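MATE family efflux transporter (Vibrio cholerae, PDB 6IDP) probably exports drugs and other toxic compounds across the bacterial membrane, using a proton-dependent change of conformation. Local coordinates at residues 341-344 against 345-348; 159-162 against 163-167. One frame throughout, in Å; residues are numbered along the deposited sequence.

Interaction 1 of 2, residues 341-344 against 345-348; sequences SETE and VSQI
Gln347 folds back over Thr343 in the first turn of helix 343-355. A chi1 of -77° swings its side chain back toward the helix start and keeps it close to the acceptor of its own N-H. Gln347 CB lies 3.4 Å from Thr343 O. Gln347 CG comes closer, 3.2 Å from Thr343 O. Beyond CG the chain is extended, so CD moves off the carbonyl and passes the Thr343 methyl. At the tip, Gln347 NE2 sits 3.6 Å from Thr343 CG2, and the two side chains cross at a slant. The meeting of tip and methyl is a van der Waals one.

Thr343 O takes two hydrogen bonds. Gln347 N gives Thr343 O the regular helical bond at 2.8 Å. Ser346 OG adds a second at 2.9 Å to Thr343 O, and it comes in steeply, with a C=O...donor angle of 104°. Both donors reach the oxygen from the same face of its plane. Ser346 is buried, and this bond gives its hydroxyl an acceptor.

Glu342 holds the N-cap position. Glu342 O accepts from Ser346 N at 2.9 Å. Glu342 CB lies 3.7 Å from Val345 CG2. Val345 also packs on Ala264 and Ala268 of helix 263-279, and Ile348 reaches Ile407 and Phe411 of helix 379-435.

No salt bridge joins the two segments. Polar pairing runs through backbone carbonyls, with Thr343 O held by two donors, while the side chains of Glu342 and Gln347 add van der Waals contact.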
# COMPACT_ATOMS: atom_id res chain seq x y z
N SER A 341 -16.90 23.25 -1.18
CA SER A 341 -17.82 24.37 -1.12
C SER A 341 -18.98 24.23 -2.11
O SER A 341 -19.91 25.03 -2.10
CB SER A 341 -17.08 25.69 -1.35
OG SER A 341 -16.38 25.67 -2.59
N GLU A 342 -18.91 23.21 -2.96
CA GLU A 342 -20.02 22.89 -3.86
C GLU A 342 -21.09 22.09 -3.12
O GLU A 342 -20.85 20.95 -2.70
CB GLU A 342 -19.54 22.10 -5.08
CG GLU A 342 -18.42 22.77 -5.86
CD GLU A 342 -18.07 22.01 -7.12
OE1 GLU A 342 -19.00 21.71 -7.90
OE2 GLU A 342 -16.88 21.70 -7.34
N THR A 343 -22.26 22.69 -2.96
CA THR A 343 -23.34 22.12 -2.16
C THR A 343 -23.82 20.76 -2.68
O THR A 343 -24.07 19.84 -1.90
CB THR A 343 -24.55 23.07 -2.10
OG1 THR A 343 -24.10 24.37 -1.68
CG2 THR A 343 -25.60 22.56 -1.12
N GLU A 344 -23.95 20.65 -4.00
CA GLU A 344 -24.37 19.41 -4.62
C GLU A 344 -23.41 18.27 -4.27
O GLU A 344 -23.83 17.15 -4.01
CB GLU A 344 -24.47 19.57 -6.14
CG GLU A 344 -25.11 18.39 -6.85
CD GLU A 344 -25.14 18.56 -8.36
OE1 GLU A 344 -24.69 19.62 -8.85
OE2 GLU A 344 -25.60 17.64 -9.06
N VAL A 345 -22.11 18.58 -4.26
CA VAL A 345 -21.11 17.59 -3.92
C VAL A 345 -21.14 17.27 -2.43
O VAL A 345 -21.08 16.10 -2.03
CB VAL A 345 -19.70 18.05 -4.32
CG1 VAL A 345 -18.68 16.95 -4.02
CG2 VAL A 345 -19.65 18.43 -5.79
N SER A 346 -21.24 18.31 -1.60
CA SER A 346 -21.21 18.14 -0.15
C SER A 346 -22.44 17.39 0.37
O SER A 346 -22.35 16.69 1.38
CB SER A 346 -21.08 19.49 0.55
OG SER A 346 -22.24 20.28 0.37
N GLN A 347 -23.57 17.53 -0.32
CA GLN A 347 -24.78 16.82 0.07
C GLN A 347 -24.63 15.31 -0.15
O GLN A 347 -25.06 14.50 0.67
CB GLN A 347 -25.99 17.35 -0.69
CG GLN A 347 -26.54 18.67 -0.17
CD GLN A 347 -27.83 19.06 -0.85
OE1 GLN A 347 -28.38 18.31 -1.65
NE2 GLN A 347 -28.34 20.25 -0.52
N ILE A 348 -24.03 14.94 -1.27
CA ILE A 348 -23.81 13.53 -1.60
C ILE A 348 -22.70 12.95 -0.73
O ILE A 348 -22.77 11.80 -0.29
CB ILE A 348 -23.46 13.35 -3.09
CG1 ILE A 348 -24.61 13.86 -3.96
CG2 ILE A 348 -23.18 11.89 -3.40
CD1 ILE A 348 -24.35 13.74 -5.46

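Interaction 2 of 2, residues 159-162 against 163-167; sequences NTLL and PGTLM
Asn159 and Pro163 bring a flat carboxamide and a proline ring together at a slant, at the start of helix 161-184, one of the helices of the MATE fold. Asn159 OD1 comes near the CD corner of the ring, 3.5 Å from Pro163 CD, which lies off the amide plane. Asn159 OD1 also accepts from Leu162 N at 2.9 Å, nearly straight (N-H...O 167°), with the donor in its carbonyl plane. This is a capping bond: a side-chain oxygen takes an N-H of the opening turn. The CG corner of the Pro163 ring sits 3.3 Å from Thr160 O. Outside the turn, Tyr151 of helix 124-156 touches the proline too.

The peptide carbonyl of Leu161 is approached from both faces. Thr165 N reaches Leu161 O from one face at 2.8 Å. Thr165 OG1 comes from the other, 2.9 Å from Leu161 O, tilted 34° from the plane. A chi1 of -67° turns the hydroxyl back toward this carbonyl. One residue therefore supplies both donors.

Proline suits this first turn because its nitrogen has no hydrogen to give. The regular helical series starts just after it, with Gly164 N on Thr160 O at 2.9 Å, and continues with Leu166 N on Leu162 O. Thr160 OG1 is used elsewhere, bonded to Met17 O of helix 5-39, so the turn is tied to a second helix.

Leu162 and Leu166 lie one turn apart. Leu166 also packs on Ile206 and Val207 of helix 189-213, and Leu162 on Lys210. Leu162 CB is 3.3 Å from Pro163 CD, the usual closeness before a proline. One turn on, Leu162 CD1 makes a looser apolar contact with Leu166 CD1 at 4.3 Å.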
# COMPACT_ATOMS: atom_id res chain seq x y z
N ASN A 159 12.36 -4.47 12.56
CA ASN A 159 12.60 -3.05 12.82
C ASN A 159 11.72 -2.17 11.93
O ASN A 159 11.88 -2.15 10.71
CB ASN A 159 14.08 -2.72 12.61
CG ASN A 159 14.42 -1.29 13.02
OD1 ASN A 159 13.79 -0.33 12.58
ND2 ASN A 159 15.43 -1.15 13.88
N THR A 160 10.81 -1.44 12.56
CA THR A 160 9.96 -0.48 11.85
C THR A 160 10.32 0.96 12.19
O THR A 160 9.97 1.89 11.47
CB THR A 160 8.46 -0.71 12.18
OG1 THR A 160 8.27 -0.66 13.59
CG2 THR A 160 8.00 -2.05 11.64
N LEU A 161 11.04 1.15 13.30
CA LEU A 161 11.40 2.49 13.76
C LEU A 161 12.29 3.20 12.74
O LEU A 161 12.07 4.37 12.44
CB LEU A 161 12.11 2.42 15.12
CG LEU A 161 12.47 3.75 15.77
CD1 LEU A 161 11.24 4.62 15.96
CD2 LEU A 161 13.17 3.52 17.11
N LEU A 162 13.28 2.49 12.21
CA LEU A 162 14.21 3.08 11.26
C LEU A 162 13.54 3.43 9.92
O LEU A 162 13.71 4.55 9.43
CB LEU A 162 15.41 2.15 11.04
CG LEU A 162 16.52 2.63 10.09
CD1 LEU A 162 17.07 3.97 10.54
CD2 LEU A 162 17.62 1.59 10.00
N PRO A 163 12.79 2.49 9.31
CA PRO A 163 12.09 2.91 8.09
C PRO A 163 11.04 3.99 8.36
O PRO A 163 10.88 4.89 7.54
CB PRO A 163 11.42 1.62 7.59
CG PRO A 163 11.42 0.70 8.75
CD PRO A 163 12.65 1.04 9.53
N GLY A 164 10.35 3.91 9.49
CA GLY A 164 9.35 4.90 9.84
C GLY A 164 9.95 6.28 9.98
O GLY A 164 9.41 7.26 9.47
N THR A 165 11.08 6.35 10.67
CA THR A 165 11.78 7.61 10.88
C THR A 165 12.28 8.19 9.56
O THR A 165 12.15 9.40 9.33
CB THR A 165 12.97 7.42 11.85
OG1 THR A 165 12.48 7.11 13.15
CG2 THR A 165 13.82 8.67 11.92
N LEU A 166 12.82 7.34 8.70
CA LEU A 166 13.37 7.81 7.43
C LEU A 166 12.29 8.25 6.46
O LEU A 166 12.53 9.12 5.62
CB LEU A 166 14.24 6.72 6.79
CG LEU A 166 15.62 6.53 7.41
CD1 LEU A 166 16.44 5.55 6.60
CD2 LEU A 166 16.35 7.86 7.54
N MET A 167 11.10 7.66 6.56
CA MET A 167 9.97 8.11 5.75
C MET A 167 9.62 9.55 6.12
O MET A 167 9.26 10.34 5.25
CB MET A 167 8.76 7.19 5.93
CG MET A 167 8.92 5.83 5.28
SD MET A 167 7.61 4.68 5.73
CE MET A 167 6.23 5.37 4.81

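Interaction 2 comes first along the chain, in the first of two MatE regions. Interaction 1 follows in the second. Their centres are 39 Å apart and their nearest atoms about 29 Å, so they do not touch. Each opens a different helix: 161-184 for interaction 2 and the much shorter 343-355 for interaction 1. Interaction 2 lies about 16 Å from the centre of the chain, interaction 1 about 29 Å, toward the periphery. Interaction 2 touches helices 5-39, 124-156 and 189-213. Interaction 1 touches helices 263-279 and 379-435. MATE transporters are built from two related bundles of helices, and the sites are consistent with one helix start in each.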